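Local structure of alanine racemase (Corynebacterium glutamicum, 2DY3) at residues Met236-Ile248 and Arg265-Met279. The protein is a pyridoxal-5'-phosphate-binding protein of the alanine racemase family, built from an N-terminal TIM-barrel-like domain and a C-terminal, mainly beta domain. Numbering follows the deposited sequence.
Sequences MTWEAKVSVVKQI and RGFVAVVPAGYADGM
Trp-238 reaches the turn of Asp-277 and Gly-278 with the benzo end of its indole: CZ2 lies 3.4 Å from Asp-277 O, while Met-279 N comes up at the ring edge, in plane. With CG anti to the backbone N (chi1 -167°), the indole is directed at this turn, where Gly-274 N is hydrogen-bonded to Asp-277 OD2 and Arg-355 forms a salt bridge with OD1. Ala-240 CB then packs on Val-271 CG2 at 3.6 Å. At the break in strand 236-247, Ser-243 N donates to Val-270 O (2.9 Å); strand 244-247 then runs antiparallel to 267-271, their directions 158° apart. Lys-246 N bonds to Val-268 O and Val-268 N to Lys-246 O, both 2.7 Å. Next, Gln-247 lies alongside Phe-267, its CG over the ring face at 3.8 Å from the centroid, a CH-pi contact, and its OE1 accepts a weak bond from Arg-265 NE. The side chains of Ile-248 and Val-268 cross at about a right angle, CD1 touching CG1 at 3.5 Å. Backbone hydrogen bonds thus set the pairing, apolar and CH-pi contacts pack beside it, and Lys-246, with Val-244 and Val-268, carries it to the second subunit, where NZ salt-bridges Asp-124 and hydrogen-bonds Arg-129 O and Gly-131 O.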
# COMPACT_ATOMS: atom_id res chain seq x y z
N MET B 236 -5.33 -14.54 6.43
CA MET B 236 -5.65 -13.12 6.54
C MET B 236 -7.13 -12.79 6.40
O MET B 236 -7.84 -13.36 5.57
CB MET B 236 -4.88 -12.32 5.48
CG MET B 236 -5.17 -10.82 5.50
SD MET B 236 -4.33 -9.87 4.19
CE MET B 236 -2.64 -9.83 4.84
N THR B 237 -7.57 -11.86 7.24
CA THR B 237 -8.93 -11.37 7.21
C THR B 237 -8.80 -9.85 7.31
O THR B 237 -8.12 -9.34 8.20
CB THR B 237 -9.76 -11.87 8.40
OG1 THR B 237 -9.91 -13.30 8.32
CG2 THR B 237 -11.15 -11.22 8.39
N TRP B 238 -9.42 -9.13 6.37
CA TRP B 238 -9.39 -7.66 6.37
C TRP B 238 -10.79 -7.23 6.80
O TRP B 238 -11.78 -7.58 6.15
CB TRP B 238 -9.07 -7.14 4.95
CG TRP B 238 -8.70 -5.67 4.88
CD1 TRP B 238 -8.17 -4.90 5.87
CD2 TRP B 238 -8.77 -4.83 3.72
NE1 TRP B 238 -7.89 -3.64 5.40
CE2 TRP B 238 -8.25 -3.57 4.08
CE3 TRP B 238 -9.21 -5.01 2.40
CZ2 TRP B 238 -8.16 -2.50 3.18
CZ3 TRP B 238 -9.12 -3.95 1.51
CH2 TRP B 238 -8.60 -2.71 1.90
N GLU B 239 -10.88 -6.48 7.89
CA GLU B 239 -12.18 -6.06 8.39
C GLU B 239 -12.18 -4.66 9.01
O GLU B 239 -11.17 -4.20 9.56
CB GLU B 239 -12.70 -7.07 9.43
CG GLU B 239 -11.89 -7.12 10.71
CD GLU B 239 -12.27 -8.30 11.61
OE1 GLU B 239 -11.79 -8.35 12.76
OE2 GLU B 239 -13.04 -9.18 11.17
N ALA B 240 -13.32 -4.00 8.92
CA ALA B 240 -13.47 -2.66 9.46
C ALA B 240 -14.73 -2.58 10.30
O ALA B 240 -15.64 -3.41 10.17
CB ALA B 240 -13.55 -1.65 8.32
N LYS B 241 -14.78 -1.60 11.18
CA LYS B 241 -15.95 -1.40 12.01
C LYS B 241 -16.70 -0.22 11.41
O LYS B 241 -16.11 0.83 11.13
CB LYS B 241 -15.51 -1.10 13.45
CG LYS B 241 -14.74 -2.26 14.07
CD LYS B 241 -14.70 -2.18 15.58
CE LYS B 241 -14.17 -3.48 16.18
NZ LYS B 241 -14.13 -3.44 17.66
N VAL B 242 -18.00 -0.41 11.19
CA VAL B 242 -18.84 0.63 10.61
C VAL B 242 -18.79 1.87 11.49
O VAL B 242 -19.04 1.80 12.69
CB VAL B 242 -20.30 0.14 10.48
CG1 VAL B 242 -21.17 1.25 9.87
CG2 VAL B 242 -20.34 -1.11 9.61
N SER B 243 -18.48 3.01 10.88
CA SER B 243 -18.40 4.26 11.63
C SER B 243 -19.75 4.92 11.81
O SER B 243 -20.04 5.50 12.86
CB SER B 243 -17.45 5.23 10.92
OG SER B 243 -17.92 5.52 9.62
N VAL B 244 -20.59 4.85 10.78
CA VAL B 244 -21.90 5.46 10.85
C VAL B 244 -22.91 4.73 9.97
O VAL B 244 -22.58 4.24 8.89
CB VAL B 244 -21.87 6.95 10.38
CG1 VAL B 244 -23.26 7.54 10.45
CG2 VAL B 244 -20.92 7.76 11.24
N VAL B 245 -24.15 4.65 10.45
CA VAL B 245 -25.24 4.04 9.71
C VAL B 245 -26.18 5.20 9.40
O VAL B 245 -26.66 5.87 10.31
CB VAL B 245 -25.98 2.98 10.53
CG1 VAL B 245 -27.30 2.63 9.85
CG2 VAL B 245 -25.11 1.72 10.64
N LYS B 246 -26.42 5.42 8.12
CA LYS B 246 -27.26 6.54 7.70
C LYS B 246 -28.55 6.10 7.03
O LYS B 246 -28.55 5.16 6.23
CB LYS B 246 -26.48 7.43 6.74
CG LYS B 246 -26.89 8.89 6.73
CD LYS B 246 -26.58 9.53 8.07
CE LYS B 246 -26.32 11.01 7.92
NZ LYS B 246 -25.04 11.25 7.21
N GLN B 247 -29.64 6.77 7.35
CA GLN B 247 -30.92 6.46 6.73
C GLN B 247 -31.19 7.48 5.65
O GLN B 247 -31.04 8.68 5.86
CB GLN B 247 -32.06 6.49 7.75
CG GLN B 247 -33.41 6.21 7.12
CD GLN B 247 -34.54 6.10 8.12
OE1 GLN B 247 -35.69 5.84 7.76
NE2 GLN B 247 -34.22 6.31 9.40
N ILE B 248 -31.57 7.00 4.47
CA ILE B 248 -31.89 7.88 3.36
C ILE B 248 -33.40 7.91 3.27
O ILE B 248 -34.01 7.11 2.56
CB ILE B 248 -31.31 7.34 2.04
CG1 ILE B 248 -29.80 7.17 2.18
CG2 ILE B 248 -31.64 8.30 0.90
CD1 ILE B 248 -29.14 6.55 0.96
N ARG B 265 -37.50 3.53 2.52
CA ARG B 265 -36.86 3.68 3.83
C ARG B 265 -35.55 2.91 3.75
O ARG B 265 -35.44 1.80 4.28
CB ARG B 265 -37.74 3.10 4.94
CG ARG B 265 -37.28 3.53 6.33
CD ARG B 265 -37.78 2.61 7.43
NE ARG B 265 -37.28 3.04 8.73
CZ ARG B 265 -37.23 2.25 9.80
NH1 ARG B 265 -37.65 1.00 9.73
NH2 ARG B 265 -36.75 2.72 10.95
N GLY B 266 -34.58 3.49 3.07
CA GLY B 266 -33.29 2.84 2.91
C GLY B 266 -32.24 3.34 3.88
O GLY B 266 -32.39 4.38 4.52
N PHE B 267 -31.16 2.57 3.98
CA PHE B 267 -30.07 2.90 4.87
C PHE B 267 -28.76 2.53 4.18
O PHE B 267 -28.72 1.64 3.33
CB PHE B 267 -30.17 2.09 6.17
CG PHE B 267 -31.43 2.31 6.94
CD1 PHE B 267 -31.46 3.18 8.02
CD2 PHE B 267 -32.59 1.64 6.59
CE1 PHE B 267 -32.62 3.37 8.75
CE2 PHE B 267 -33.76 1.82 7.31
CZ PHE B 267 -33.77 2.69 8.39
N VAL B 268 -27.69 3.22 4.56
CA VAL B 268 -26.36 2.95 4.06
C VAL B 268 -25.48 2.96 5.29
O VAL B 268 -25.86 3.50 6.33
CB VAL B 268 -25.84 4.05 3.07
CG1 VAL B 268 -26.72 4.11 1.85
CG2 VAL B 268 -25.76 5.40 3.76
N ALA B 269 -24.30 2.35 5.18
CA ALA B 269 -23.36 2.31 6.29
C ALA B 269 -22.00 2.76 5.76
O ALA B 269 -21.64 2.47 4.62
CB ALA B 269 -23.27 0.89 6.87
N VAL B 270 -21.26 3.48 6.59
CA VAL B 270 -19.95 3.95 6.20
C VAL B 270 -18.89 3.07 6.85
O VAL B 270 -18.94 2.83 8.05
CB VAL B 270 -19.73 5.42 6.64
CG1 VAL B 270 -18.37 5.91 6.18
CG2 VAL B 270 -20.83 6.30 6.06
N VAL B 271 -17.96 2.56 6.06
CA VAL B 271 -16.90 1.75 6.62
C VAL B 271 -15.60 2.52 6.41
O VAL B 271 -15.27 2.92 5.30
CB VAL B 271 -16.86 0.32 5.99
CG1 VAL B 271 -17.74 0.28 4.76
CG2 VAL B 271 -15.44 -0.09 5.67
N PRO B 272 -14.86 2.76 7.51
CA PRO B 272 -13.59 3.48 7.58
C PRO B 272 -12.41 2.88 6.83
O PRO B 272 -11.39 2.55 7.44
CB PRO B 272 -13.34 3.57 9.08
CG PRO B 272 -13.89 2.28 9.57
CD PRO B 272 -15.21 2.20 8.82
N ALA B 273 -12.54 2.77 5.51
CA ALA B 273 -11.47 2.25 4.66
C ALA B 273 -11.62 2.88 3.28
O ALA B 273 -12.70 2.81 2.69
CB ALA B 273 -11.56 0.73 4.57
N GLY B 274 -10.54 3.49 2.78
CA GLY B 274 -10.57 4.14 1.47
C GLY B 274 -9.37 3.76 0.60
O GLY B 274 -8.58 2.90 1.00
N TYR B 275 -9.21 4.38 -0.57
CA TYR B 275 -8.09 4.00 -1.43
C TYR B 275 -6.73 4.25 -0.80
O TYR B 275 -5.72 3.69 -1.24
CB TYR B 275 -8.17 4.66 -2.82
CG TYR B 275 -8.34 6.16 -2.86
CD1 TYR B 275 -9.60 6.73 -2.96
CD2 TYR B 275 -7.24 7.01 -2.81
CE1 TYR B 275 -9.76 8.11 -3.02
CE2 TYR B 275 -7.38 8.38 -2.86
CZ TYR B 275 -8.65 8.92 -2.98
OH TYR B 275 -8.79 10.28 -3.06
N ALA B 276 -6.69 5.09 0.24
CA ALA B 276 -5.43 5.35 0.92
C ALA B 276 -5.10 4.14 1.79
O ALA B 276 -3.98 4.00 2.29
CB ALA B 276 -5.56 6.60 1.80
N ASP B 277 -6.08 3.27 1.97
CA ASP B 277 -5.89 2.09 2.81
C ASP B 277 -5.78 0.79 2.00
O ASP B 277 -5.62 -0.28 2.57
CB ASP B 277 -7.02 1.99 3.84
CG ASP B 277 -7.17 3.27 4.66
OD1 ASP B 277 -6.27 3.56 5.49
OD2 ASP B 277 -8.18 3.99 4.47
N GLY B 278 -5.87 0.90 0.69
CA GLY B 278 -5.77 -0.29 -0.14
C GLY B 278 -7.01 -0.64 -0.93
O GLY B 278 -6.98 -1.52 -1.79
N MET B 279 -8.12 0.02 -0.63
CA MET B 279 -9.37 -0.24 -1.34
C MET B 279 -9.35 0.52 -2.65
O MET B 279 -9.53 1.74 -2.67
CB MET B 279 -10.57 0.21 -0.52
CG MET B 279 -11.91 -0.03 -1.22
SD MET B 279 -12.40 -1.79 -1.30
CE MET B 279 -11.64 -2.30 -2.74